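Local coordinates for protein phosphotriesterase, putative (Deinococcus radiodurans, PDB 4J35) that is a metal-dependent hydrolase of the phosphotriesterase family, probably a lactonase with weak promiscuous activity, engineered here toward organophosphate hydrolysis, at residues 68-74 / 93-97; 229-234 / 283-287; 244-248 / 299-305. The protein carries 7 engineered substitutions. All coordinates share one frame; numbering follows the deposited sequence.

Contact 1 (68-74 / 93-97). Engineered in segment 68-74: Asn-71 (natural residue Asp). Engineered in segment 93-97: Phe-97 (natural residue Tyr).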
ATOM      1  N   THR A  68      -5.314   2.159  -1.936  1.00 26.95           N
ATOM      2  CA  THR A  68      -5.918   3.452  -2.244  1.00 27.60           C
ATOM      3  C   THR A  68      -6.796   3.992  -1.117  1.00 28.28           C
ATOM      4  O   THR A  68      -7.785   3.366  -0.726  1.00 28.50           O
ATOM      5  CB  THR A  68      -6.786   3.353  -3.474  1.00 28.80           C
ATOM      6  OG1 THR A  68      -6.023   2.744  -4.526  1.00 28.48           O
ATOM      7  CG2 THR A  68      -7.285   4.723  -3.904  1.00 29.09           C
ATOM      8  N   PRO A  69      -6.449   5.172  -0.610  1.00 29.69           N
ATOM      9  CA  PRO A  69      -7.246   5.749   0.475  1.00 30.32           C
ATOM     10  C   PRO A  69      -8.654   6.169   0.033  1.00 26.29           C
ATOM     11  O   PRO A  69      -8.917   6.311  -1.180  1.00 29.20           O
ATOM     12  CB  PRO A  69      -6.436   6.988   0.886  1.00 32.05           C
ATOM     13  CG  PRO A  69      -5.074   6.764   0.344  1.00 40.98           C
ATOM     14  CD  PRO A  69      -5.250   5.972  -0.902  1.00 32.08           C
ATOM     15  N   ASN A  70      -9.535   6.352   1.031  1.00 31.17           N
ATOM     16  CA  ASN A  70     -10.922   6.709   0.803  1.00 30.01           C
ATOM     17  C   ASN A  70     -11.064   7.961  -0.053  1.00 31.15           C
ATOM     18  O   ASN A  70     -12.032   8.062  -0.798  1.00 30.03           O
ATOM     19  CB  ASN A  70     -11.700   6.933   2.112  1.00 28.93           C
ATOM     20  CG  ASN A  70     -11.785   5.677   2.981  1.00 30.84           C
ATOM     21  OD1 ASN A  70     -11.079   4.686   2.757  1.00 30.17           O
ATOM     22  ND2 ASN A  70     -12.650   5.725   3.993  1.00 30.04           N
ATOM     23  N   ASN A  71     -10.124   8.901   0.048  1.00 29.16           N
ATOM     24  CA  ASN A  71     -10.259  10.180  -0.648  1.00 28.63           C
ATOM     25  C   ASN A  71      -9.406  10.266  -1.918  1.00 35.94           C
ATOM     26  O   ASN A  71      -9.211  11.352  -2.462  1.00 34.04           O
ATOM     27  CB  ASN A  71      -9.943  11.355   0.312  1.00 33.49           C
ATOM     28  CG  ASN A  71      -8.547  11.240   0.975  1.00 44.07           C
ATOM     29  OD1 ASN A  71      -7.988  10.151   1.115  1.00 36.51           O
ATOM     30  ND2 ASN A  71      -8.017  12.368   1.425  1.00 47.03           N
ATOM     31  N   CYS A  72      -8.894   9.125  -2.392  1.00 31.27           N
ATOM     32  CA  CYS A  72      -8.075   9.113  -3.591  1.00 31.03           C
ATOM     33  C   CYS A  72      -8.674   8.198  -4.627  1.00 37.38           C
ATOM     34  O   CYS A  72      -7.946   7.544  -5.376  1.00 31.79           O
ATOM     35  CB  CYS A  72      -6.653   8.647  -3.294  1.00 28.65           C
ATOM     36  SG  CYS A  72      -5.771   9.730  -2.107  1.00 33.52           S
ATOM     37  N   GLY A  73      -9.999   8.139  -4.676  1.00 36.73           N
ATOM     38  CA  GLY A  73     -10.625   7.434  -5.784  1.00 32.00           C
ATOM     39  C   GLY A  73     -10.939   5.979  -5.564  1.00 38.07           C
ATOM     40  O   GLY A  73     -11.311   5.286  -6.502  1.00 33.19           O
ATOM     41  N   ARG A  74     -10.796   5.512  -4.326  1.00 28.65           N
ATOM     42  CA  ARG A  74     -11.083   4.118  -3.974  1.00 27.77           C
ATOM     43  C   ARG A  74     -12.468   3.709  -4.413  1.00 29.43           C
ATOM     44  O   ARG A  74     -13.461   4.447  -4.205  1.00 30.90           O
ATOM     45  CB  ARG A  74     -11.029   3.950  -2.437  1.00 32.26           C
ATOM     46  CG  ARG A  74     -11.436   2.545  -1.944  1.00 26.33           C
ATOM     47  CD  ARG A  74     -11.583   2.487  -0.411  1.00 28.65           C
ATOM     48  NE  ARG A  74     -12.743   3.233   0.031  1.00 32.67           N
ATOM     49  CZ  ARG A  74     -13.295   3.137   1.244  1.00 30.63           C
ATOM     50  NH1 ARG A  74     -12.804   2.275   2.149  1.00 30.51           N
ATOM     51  NH2 ARG A  74     -14.326   3.904   1.537  1.00 32.99           N
ATOM     52  N   ALA A  93      -8.485  -1.028   1.020  1.00 30.84           N
ATOM     53  CA  ALA A  93      -8.138  -0.305   2.230  1.00 32.02           C
ATOM     54  C   ALA A  93      -9.278   0.529   2.782  1.00 28.89           C
ATOM     55  O   ALA A  93     -10.188   0.947   2.064  1.00 34.53           O
ATOM     56  CB  ALA A  93      -6.960   0.611   1.942  1.00 32.16           C
ATOM     57  N   THR A  94      -9.175   0.839   4.082  1.00 27.58           N
ATOM     58  CA  THR A  94      -9.942   1.930   4.668  1.00 31.28           C
ATOM     59  C   THR A  94      -8.951   2.918   5.286  1.00 34.56           C
ATOM     60  O   THR A  94      -8.043   2.519   6.010  1.00 34.70           O
ATOM     61  CB  THR A  94     -10.911   1.446   5.734  1.00 33.30           C
ATOM     62  OG1 THR A  94     -11.596   2.568   6.282  1.00 36.76           O
ATOM     63  CG2 THR A  94     -10.195   0.667   6.850  1.00 39.30           C
ATOM     64  N   GLY A  95      -9.076   4.193   4.934  1.00 30.97           N
ATOM     65  CA  GLY A  95      -8.185   5.196   5.475  1.00 32.43           C
ATOM     66  C   GLY A  95      -8.216   6.470   4.675  1.00 39.12           C
ATOM     67  O   GLY A  95      -8.871   6.536   3.621  1.00 33.92           O
ATOM     68  N   PHE A  96      -7.521   7.492   5.166  1.00 31.19           N
ATOM     69  CA  PHE A  96      -7.419   8.761   4.422  1.00 31.82           C
ATOM     70  C   PHE A  96      -5.957   9.115   4.214  1.00 32.03           C
ATOM     71  O   PHE A  96      -5.103   8.638   4.952  1.00 38.89           O
ATOM     72  CB  PHE A  96      -8.032   9.888   5.231  1.00 33.50           C
ATOM     73  CG  PHE A  96      -9.484  10.150   4.960  1.00 30.78           C
ATOM     74  CD1 PHE A  96     -10.444   9.190   5.192  1.00 32.02           C
ATOM     75  CD2 PHE A  96      -9.893  11.390   4.558  1.00 35.12           C
ATOM     76  CE1 PHE A  96     -11.790   9.455   5.008  1.00 33.29           C
ATOM     77  CE2 PHE A  96     -11.248  11.679   4.375  1.00 39.74           C
ATOM     78  CZ  PHE A  96     -12.195  10.696   4.592  1.00 41.10           C
ATOM     79  N   PHE A  97      -5.670   9.993   3.259  1.00 36.45           N
ATOM     80  CA  PHE A  97      -4.281  10.285   2.875  1.00 38.04           C
ATOM     81  C   PHE A  97      -3.634  11.379   3.748  1.00 62.54           C
ATOM     82  O   PHE A  97      -4.339  12.119   4.428  1.00 73.58           O
ATOM     83  CB  PHE A  97      -4.291  10.688   1.394  1.00 36.36           C
ATOM     84  CG  PHE A  97      -3.001  10.501   0.678  1.00 45.45           C
ATOM     85  CD1 PHE A  97      -2.296   9.298   0.754  1.00 52.94           C
ATOM     86  CD2 PHE A  97      -2.539  11.491  -0.183  1.00 63.04           C
ATOM     87  CE1 PHE A  97      -1.115   9.109   0.025  1.00 61.88           C
ATOM     88  CE2 PHE A  97      -1.361  11.304  -0.928  1.00 64.07           C
ATOM     89  CZ  PHE A  97      -0.648  10.114  -0.819  1.00 67.08           C
TER
HETATM   90  O   HOH W   1      -8.341   0.642  -1.556  1.00 29.26           O

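Contact 2 (229-234 / 283-287)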
ATOM      1  N   ILE A 229       9.187   0.246  -5.965  1.00 34.63           N
ATOM      2  CA  ILE A 229      10.253  -0.280  -6.810  1.00 31.79           C
ATOM      3  C   ILE A 229       9.855   0.005  -8.259  1.00 36.83           C
ATOM      4  O   ILE A 229       8.751  -0.309  -8.670  1.00 33.27           O
ATOM      5  CB  ILE A 229      10.487  -1.791  -6.610  1.00 31.96           C
ATOM      6  CG1 ILE A 229      10.929  -2.063  -5.140  1.00 31.99           C
ATOM      7  CG2 ILE A 229      11.565  -2.309  -7.552  1.00 37.74           C
ATOM      8  CD1 ILE A 229      11.069  -3.527  -4.800  1.00 34.56           C
ATOM      9  N   GLY A 230      10.767   0.633  -8.979  1.00 33.52           N
ATOM     10  CA  GLY A 230      10.518   1.039 -10.375  1.00 34.78           C
ATOM     11  C   GLY A 230      10.370   2.548 -10.525  1.00 44.45           C
ATOM     12  O   GLY A 230      10.540   3.068 -11.629  1.00 38.15           O
ATOM     13  N   LEU A 231      10.063   3.258  -9.431  1.00 38.53           N
ATOM     14  CA  LEU A 231       9.921   4.716  -9.485  1.00 42.07           C
ATOM     15  C   LEU A 231      11.261   5.354  -9.110  1.00 46.18           C
ATOM     16  O   LEU A 231      11.609   5.434  -7.937  1.00 41.67           O
ATOM     17  CB  LEU A 231       8.808   5.179  -8.538  1.00 33.12           C
ATOM     18  CG  LEU A 231       8.415   6.658  -8.525  1.00 36.10           C
ATOM     19  CD1 LEU A 231       8.003   7.089  -9.934  1.00 41.63           C
ATOM     20  CD2 LEU A 231       7.272   6.879  -7.518  1.00 39.00           C
ATOM     21  N   GLN A 232      12.015   5.813 -10.105  1.00 42.22           N
ATOM     22  CA  GLN A 232      13.452   6.063  -9.916  1.00 46.47           C
ATOM     23  C   GLN A 232      13.864   7.531 -10.035  1.00 52.28           C
ATOM     24  O   GLN A 232      13.807   8.109 -11.097  1.00 51.45           O
ATOM     25  CB  GLN A 232      14.273   5.245 -10.921  1.00 41.61           C
ATOM     26  CG  GLN A 232      14.016   3.748 -10.895  1.00 46.82           C
ATOM     27  CD  GLN A 232      15.060   2.949 -11.667  1.00 52.33           C
ATOM     28  OE1 GLN A 232      16.149   2.698 -11.164  1.00 44.09           O
ATOM     29  NE2 GLN A 232      14.714   2.512 -12.882  1.00 42.42           N
ATOM     30  N   GLY A 233      14.319   8.130  -8.948  1.00 59.97           N
ATOM     31  CA  GLY A 233      14.751   9.514  -9.017  1.00 71.03           C
ATOM     32  C   GLY A 233      13.680  10.537  -9.393  1.00 67.09           C
ATOM     33  O   GLY A 233      14.005  11.589  -9.948  1.00 72.64           O
ATOM     34  N   MET A 234      12.410  10.237  -9.129  1.00 59.89           N
ATOM     35  CA  MET A 234      11.365  11.259  -9.187  1.00 43.20           C
ATOM     36  C   MET A 234      11.250  11.886  -7.792  1.00 65.28           C
ATOM     37  O   MET A 234      10.995  11.189  -6.807  1.00 62.14           O
ATOM     38  CB  MET A 234      10.003  10.683  -9.610  1.00 50.69           C
ATOM     39  CG  MET A 234       9.079  11.667 -10.412  1.00 58.20           C
ATOM     40  SD  MET A 234       7.356  11.396  -9.907  1.00114.83           S
ATOM     41  CE  MET A 234       6.356  11.700 -11.380  1.00 59.36           C
ATOM     42  N   ALA A 283      12.310   8.040 -15.096  1.00 49.28           N
ATOM     43  CA  ALA A 283      11.841   7.858 -13.727  1.00 43.99           C
ATOM     44  C   ALA A 283      10.684   6.878 -13.664  1.00 47.13           C
ATOM     45  O   ALA A 283      10.536   6.140 -12.686  1.00 46.16           O
ATOM     46  CB  ALA A 283      11.409   9.181 -13.167  1.00 43.17           C
ATOM     47  N   VAL A 284       9.847   6.878 -14.694  1.00 37.87           N
ATOM     48  CA  VAL A 284       8.612   6.098 -14.628  1.00 42.55           C
ATOM     49  C   VAL A 284       8.655   4.833 -15.486  1.00 35.36           C
ATOM     50  O   VAL A 284       7.682   4.088 -15.535  1.00 36.53           O
ATOM     51  CB  VAL A 284       7.360   6.946 -14.968  1.00 36.85           C
ATOM     52  CG1 VAL A 284       7.208   8.087 -13.999  1.00 45.91           C
ATOM     53  CG2 VAL A 284       7.408   7.488 -16.437  1.00 34.03           C
ATOM     54  N   LYS A 285       9.787   4.567 -16.128  1.00 39.55           N
ATOM     55  CA  LYS A 285       9.853   3.498 -17.140  1.00 34.34           C
ATOM     56  C   LYS A 285       9.557   2.103 -16.597  1.00 47.46           C
ATOM     57  O   LYS A 285       8.897   1.288 -17.258  1.00 36.21           O
ATOM     58  CB  LYS A 285      11.244   3.466 -17.776  1.00 49.82           C
ATOM     59  CG  LYS A 285      11.379   2.417 -18.859  1.00 48.84           C
ATOM     60  CD  LYS A 285      12.752   2.434 -19.505  1.00 56.08           C
ATOM     61  CE  LYS A 285      12.824   1.407 -20.653  1.00 65.44           C
ATOM     62  NZ  LYS A 285      14.148   1.397 -21.363  1.00 82.94           N
ATOM     63  N   ASP A 286      10.102   1.796 -15.417  1.00 41.52           N
ATOM     64  CA  ASP A 286       9.876   0.493 -14.804  1.00 43.24           C
ATOM     65  C   ASP A 286       8.800   0.554 -13.734  1.00 37.44           C
ATOM     66  O   ASP A 286       8.690  -0.380 -12.949  1.00 37.25           O
ATOM     67  CB  ASP A 286      11.150  -0.026 -14.126  1.00 41.31           C
ATOM     68  CG  ASP A 286      12.294  -0.255 -15.101  1.00 54.33           C
ATOM     69  OD1 ASP A 286      12.042  -0.740 -16.232  1.00 47.31           O
ATOM     70  OD2 ASP A 286      13.446   0.055 -14.716  1.00 46.68           O
ATOM     71  N   TRP A 287       8.036   1.643 -13.681  1.00 35.52           N
ATOM     72  CA  TRP A 287       7.057   1.828 -12.631  1.00 36.78           C
ATOM     73  C   TRP A 287       5.723   1.229 -13.038  1.00 34.47           C
ATOM     74  O   TRP A 287       4.780   1.963 -13.393  1.00 35.58           O
ATOM     75  CB  TRP A 287       6.911   3.308 -12.302  1.00 42.19           C
ATOM     76  CG  TRP A 287       6.066   3.603 -11.120  1.00 31.15           C
ATOM     77  CD1 TRP A 287       6.052   2.935  -9.906  1.00 37.41           C
ATOM     78  CD2 TRP A 287       5.123   4.669 -10.999  1.00 36.04           C
ATOM     79  NE1 TRP A 287       5.146   3.527  -9.068  1.00 35.78           N
ATOM     80  CE2 TRP A 287       4.552   4.581  -9.724  1.00 37.21           C
ATOM     81  CE3 TRP A 287       4.683   5.688 -11.876  1.00 44.75           C
ATOM     82  CZ2 TRP A 287       3.582   5.486  -9.276  1.00 44.99           C
ATOM     83  CZ3 TRP A 287       3.703   6.574 -11.432  1.00 39.61           C
ATOM     84  CH2 TRP A 287       3.179   6.472 -10.138  1.00 44.88           C
TER
HETATM   85  O   HOH W   2      11.997   3.505 -13.788  1.00 40.33           O

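Contact 3 (244-248 / 299-305)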
ATOM      1  N   LEU A 244      18.130  -1.867  -4.046  1.00 40.03           N
ATOM      2  CA  LEU A 244      18.535  -3.268  -3.884  1.00 44.79           C
ATOM      3  C   LEU A 244      19.814  -3.393  -3.067  1.00 45.87           C
ATOM      4  O   LEU A 244      20.052  -4.411  -2.430  1.00 45.90           O
ATOM      5  CB  LEU A 244      18.707  -3.970  -5.233  1.00 47.65           C
ATOM      6  CG  LEU A 244      17.460  -4.050  -6.108  1.00 53.89           C
ATOM      7  CD1 LEU A 244      17.756  -4.865  -7.344  1.00 50.89           C
ATOM      8  CD2 LEU A 244      16.267  -4.620  -5.361  1.00 62.85           C
ATOM      9  N   SER A 245      20.634  -2.355  -3.100  1.00 47.66           N
ATOM     10  CA  SER A 245      21.825  -2.318  -2.280  1.00 47.29           C
ATOM     11  C   SER A 245      21.425  -2.360  -0.790  1.00 53.54           C
ATOM     12  O   SER A 245      22.004  -3.127  -0.017  1.00 46.88           O
ATOM     13  CB  SER A 245      22.632  -1.056  -2.593  1.00 57.44           C
ATOM     14  OG  SER A 245      23.834  -1.023  -1.842  1.00 77.54           O
ATOM     15  N   VAL A 246      20.425  -1.570  -0.391  1.00 45.84           N
ATOM     16  CA  VAL A 246      19.986  -1.554   1.019  1.00 48.21           C
ATOM     17  C   VAL A 246      19.326  -2.877   1.326  1.00 48.32           C
ATOM     18  O   VAL A 246      19.581  -3.496   2.357  1.00 45.26           O
ATOM     19  CB  VAL A 246      18.987  -0.418   1.323  1.00 50.95           C
ATOM     20  CG1 VAL A 246      18.532  -0.459   2.794  1.00 38.46           C
ATOM     21  CG2 VAL A 246      19.603   0.920   1.022  1.00 48.43           C
ATOM     22  N   LEU A 247      18.504  -3.349   0.402  1.00 41.62           N
ATOM     23  CA  LEU A 247      17.807  -4.610   0.612  1.00 38.69           C
ATOM     24  C   LEU A 247      18.757  -5.793   0.833  1.00 46.69           C
ATOM     25  O   LEU A 247      18.510  -6.649   1.693  1.00 44.95           O
ATOM     26  CB  LEU A 247      16.922  -4.918  -0.581  1.00 42.97           C
ATOM     27  CG  LEU A 247      15.849  -5.975  -0.370  1.00 44.72           C
ATOM     28  CD1 LEU A 247      14.704  -5.436   0.527  1.00 40.35           C
ATOM     29  CD2 LEU A 247      15.315  -6.378  -1.740  1.00 57.51           C
ATOM     30  N   THR A 248      19.821  -5.876   0.033  1.00 40.68           N
ATOM     31  CA  THR A 248      20.715  -7.031   0.122  1.00 43.56           C
ATOM     32  C   THR A 248      21.429  -7.009   1.484  1.00 47.10           C
ATOM     33  O   THR A 248      21.642  -8.051   2.090  1.00 46.61           O
ATOM     34  CB  THR A 248      21.718  -7.121  -1.049  1.00 49.27           C
ATOM     35  OG1 THR A 248      22.465  -5.903  -1.176  1.00 61.36           O
ATOM     36  CG2 THR A 248      20.958  -7.372  -2.335  1.00 41.01           C
ATOM     37  N   ASP A 299      17.142 -10.553 -10.346  1.00 35.42           N
ATOM     38  CA  ASP A 299      18.361  -9.832 -10.051  1.00 37.97           C
ATOM     39  C   ASP A 299      18.800 -10.174  -8.584  1.00 36.49           C
ATOM     40  O   ASP A 299      19.970 -10.329  -8.324  1.00 39.71           O
ATOM     41  CB  ASP A 299      18.180  -8.340 -10.232  1.00 47.67           C
ATOM     42  CG  ASP A 299      19.476  -7.598 -10.104  1.00 53.64           C
ATOM     43  OD1 ASP A 299      20.353  -7.802 -10.960  1.00 58.79           O
ATOM     44  OD2 ASP A 299      19.632  -6.829  -9.139  1.00 58.64           O
ATOM     45  N   LEU A 300      17.852 -10.345  -7.679  1.00 38.52           N
ATOM     46  CA  LEU A 300      18.219 -10.736  -6.298  1.00 39.71           C
ATOM     47  C   LEU A 300      18.844 -12.145  -6.289  1.00 46.42           C
ATOM     48  O   LEU A 300      19.867 -12.367  -5.649  1.00 43.50           O
ATOM     49  CB  LEU A 300      17.003 -10.692  -5.385  1.00 40.14           C
ATOM     50  CG  LEU A 300      16.439  -9.295  -5.129  1.00 42.17           C
ATOM     51  CD1 LEU A 300      15.133  -9.404  -4.368  1.00 41.20           C
ATOM     52  CD2 LEU A 300      17.454  -8.440  -4.359  1.00 45.33           C
ATOM     53  N   ARG A 301      18.230 -13.085  -7.008  1.00 42.20           N
ATOM     54  CA  ARG A 301      18.790 -14.427  -7.148  1.00 44.50           C
ATOM     55  C   ARG A 301      20.210 -14.375  -7.722  1.00 44.03           C
ATOM     56  O   ARG A 301      21.129 -15.038  -7.205  1.00 37.35           O
ATOM     57  CB  ARG A 301      17.878 -15.305  -8.009  1.00 45.70           C
ATOM     58  CG  ARG A 301      16.560 -15.615  -7.323  1.00 43.69           C
ATOM     59  CD  ARG A 301      16.790 -16.582  -6.143  1.00 46.56           C
ATOM     60  NE  ARG A 301      17.244 -17.895  -6.616  1.00 47.28           N
ATOM     61  CZ  ARG A 301      18.434 -18.456  -6.410  1.00 56.76           C
ATOM     62  NH1 ARG A 301      19.388 -17.857  -5.712  1.00 58.67           N
ATOM     63  NH2 ARG A 301      18.668 -19.649  -6.943  1.00 56.70           N
ATOM     64  N   ARG A 302      20.386 -13.606  -8.796  1.00 45.02           N
ATOM     65  CA  ARG A 302      21.722 -13.380  -9.330  1.00 38.61           C
ATOM     66  C   ARG A 302      22.691 -12.910  -8.245  1.00 48.48           C
ATOM     67  O   ARG A 302      23.868 -13.264  -8.265  1.00 45.66           O
ATOM     68  CB  ARG A 302      21.733 -12.346 -10.416  1.00 43.29           C
ATOM     69  CG  ARG A 302      23.067 -12.278 -11.141  1.00 46.47           C
ATOM     70  CD  ARG A 302      23.131 -11.123 -12.184  1.00 43.29           C
ATOM     71  NE  ARG A 302      22.756  -9.832 -11.584  1.00 61.33           N
ATOM     72  CZ  ARG A 302      23.470  -9.188 -10.651  1.00 67.80           C
ATOM     73  NH1 ARG A 302      24.616  -9.694 -10.207  1.00 68.68           N
ATOM     74  NH2 ARG A 302      23.043  -8.030 -10.153  1.00 52.89           N
ATOM     75  N   ARG A 303      22.201 -12.075  -7.339  1.00 51.66           N
ATOM     76  CA  ARG A 303      23.046 -11.466  -6.313  1.00 46.24           C
ATOM     77  C   ARG A 303      23.399 -12.402  -5.173  1.00 61.18           C
ATOM     78  O   ARG A 303      24.221 -12.041  -4.338  1.00 58.07           O
ATOM     79  CB  ARG A 303      22.350 -10.249  -5.711  1.00 46.33           C
ATOM     80  CG  ARG A 303      22.399  -9.010  -6.567  1.00 50.72           C
ATOM     81  CD  ARG A 303      21.525  -7.924  -5.982  1.00 47.29           C
ATOM     82  NE  ARG A 303      21.416  -6.774  -6.877  1.00 55.55           N
ATOM     83  CZ  ARG A 303      22.033  -5.606  -6.712  1.00 60.75           C
ATOM     84  NH1 ARG A 303      22.811  -5.380  -5.661  1.00 61.48           N
ATOM     85  NH2 ARG A 303      21.848  -4.642  -7.601  1.00 59.14           N
ATOM     86  N   GLY A 304      22.762 -13.571  -5.111  1.00 46.55           N
ATOM     87  CA  GLY A 304      23.014 -14.517  -4.033  1.00 56.29           C
ATOM     88  C   GLY A 304      21.870 -14.626  -3.029  1.00 49.35           C
ATOM     89  O   GLY A 304      21.924 -15.394  -2.063  1.00 47.66           O
ATOM     90  N   ILE A 305      20.806 -13.863  -3.246  1.00 40.94           N
ATOM     91  CA  ILE A 305      19.621 -14.041  -2.430  1.00 39.47           C
ATOM     92  C   ILE A 305      19.016 -15.382  -2.800  1.00 44.65           C
ATOM     93  O   ILE A 305      18.987 -15.732  -3.971  1.00 39.90           O
ATOM     94  CB  ILE A 305      18.633 -12.885  -2.639  1.00 35.56           C
ATOM     95  CG1 ILE A 305      19.328 -11.551  -2.331  1.00 41.05           C
ATOM     96  CG2 ILE A 305      17.367 -13.109  -1.820  1.00 42.65           C
ATOM     97  CD1 ILE A 305      20.056 -11.525  -0.931  1.00 41.26           C
TER

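Contact 1 (68-74 / 93-97)
Asn-70 and Gly-95 join two neighbouring loops of the phosphotriesterase TIM barrel, each following a parallel strand. Two bonds link the pair. Asn-70 N donates to Gly-95 O at 2.7 Å, nearly in line with the carbonyl. Gly-95 N returns a bond to Asn-70 OD1 at 3.0 Å, with the donor above the amide carbonyl plane. The engineered Asn-71 accepts Phe-97 N through OD1 at 3.2 Å. Its CG sits between the backbone N and the carbonyl carbon (chi1 55°), which turns the amide toward the Phe-96 and Phe-97 backbone. Pro-69 CG approaches Phe-97 CD1 obliquely at 3.8 Å, and Cys-72 SG lies 4.5 Å from the Phe-97 ring centroid. At the other end, Arg-74 NH1 donates a hydrogen bond to Ala-93 O at 2.9 Å, on a lone pair. Asn-70 OD1 lies over the centre of that guanidinium. Water 1 bridges Thr-68 O and Ala-93 N. A type I turn from Pro-69 to Cys-72 sets the two asparagines. Farther out, Glu-127 OE1 makes a salt bridge with Arg-74 NH1 and hydrogen bonds with Asn-70 ND2 and Thr-94 OG1. The loops also border the metal site. The engineered Phe-97 stacks edge-to-face with His-176, and Thr-68 OG1 bonds Asp-66 OD1 and ND1 of the metal ligand His-23.

Contact 2 (229-234 / 283-287)
Gly-230 O receives a bond from water 2 at 2.6 Å, and the same water accepts from Gln-232 NE2 and Asp-286 N. One water thus ties the two segments together. Segment 229-234 is a loop, and 283-287 is a helix end running into a turn. Both lie at the C-terminal ends of the barrel strands, where the phosphotriesterase family builds its metal site. The direct link is Gln-232 N to Ala-283 O, 3.0 Å and almost straight at 171°. The donor lies in the carbonyl plane, on a lone pair. A CA-H...O contact runs the other way, from Ala-283 CA to Gln-232 O at 3.3 Å. The other end of the Gln-232 amide, OE1, takes Asp-240 N at the start of helix 240-251. Gly-230 CA makes a further CA-H...O contact with Asp-286 O at 3.5 Å.

Leu-231 and Trp-287 lie side by side and point the same way. Leu-231 CB sits over the five-membered ring of Trp-287 in a CH-pi contact, 4.0 Å from its centroid. Leu-231 CD1 covers the same indole nearer the rim, at 3.9 Å above the plane. In Trp-287, CG lies opposite the backbone N (chi1 -172°), which swings the indole under Leu-231. A weak bond from NE1 to His-263 O helps fix its turn. With an alanine here, a gap would probably open beneath Leu-231 CB and CD1, and His-263 O would lose its weak donor.

The Trp-287 side chain is about 4 Å from that of the metal ligand Asp-264. An apolar face next to Asp-264 lies beside a water-bridged polar link. Across this contact the indole face is met by leucine carbons, while the type I turn from Val-284 to Trp-287 sets its backbone.

Contact 3 (244-248 / 299-305)
Leu-300 reaches across to three residues of helix 240-251 and forms the buried part of this helix-helix contact. The segments 244-248 and 299-303 cross at -52°, with their axes 11.6 Å apart, and meet through side-chain ends. The CD2 methyl of Leu-300 meets Leu-247 CD2 at 4.0 Å and Leu-244 CD2 at 4.1 Å. It also approaches Thr-248 CG2. Behind this cluster, Leu-247 rests on Phe-226, Leu-259 and Leu-261 of the barrel strands, and Leu-300 touches Met-313 of helix 307-322. The pair thus belongs to the outer helical layer of the TIM barrel.

The solvent-facing part is charged. Arg-303 extends from CG to NE and crosses Leu-244 at about a right angle. Leu-244 CB lies over the centre of its guanidinium, 3.9 Å above the plane. Thr-248 CG2 touches Arg-303 CD at 3.7 Å. The Thr-248 methyl CG2 stands opposite the carbonyl carbon, pointing toward the other helix. Asp-299 holds the arginine from within the same helix. Asp-299 OD2 takes Arg-303 NE at 2.9 Å, and Asp-299 OD1 takes Arg-302 NH2 at 2.8 Å. Leu-244 CD1 comes within 3.3 Å of Asp-299 OD2, a close apolar-polar approach. A Schellman motif at Gly-304 ends the helix and brings Ile-305 back toward Thr-248.

No hydrogen bond joins the two segments. They are held by van der Waals contact, in part against charged groups; the salt bridge to Asp-299 probably keeps the Arg-303 guanidinium over Leu-244 CB.

In the fold
Contacts 1 and 2 lie around the bimetallic centre, contact 1 between two loops and contact 2 between a loop and a helix end with its turn. Contact 3 lies in the outer helical layer, away from the metals. All three are partly buried, but contact 3 alone includes an exposed touching residue, Arg-303. Contacts 1 and 3 stand on opposite sides of the chain's centre, about 33 Å apart between centres. Contacts 2 and 3 are related: loop 229-234 leads into helix 240-251, and 283-287 precedes helix 291-303, so the same two chain regions meet twice. Contacts 1 and 2 each have a bridging water. Contact 1 adds four direct hydrogen bonds, contact 2 one and an indole face, contact 3 none.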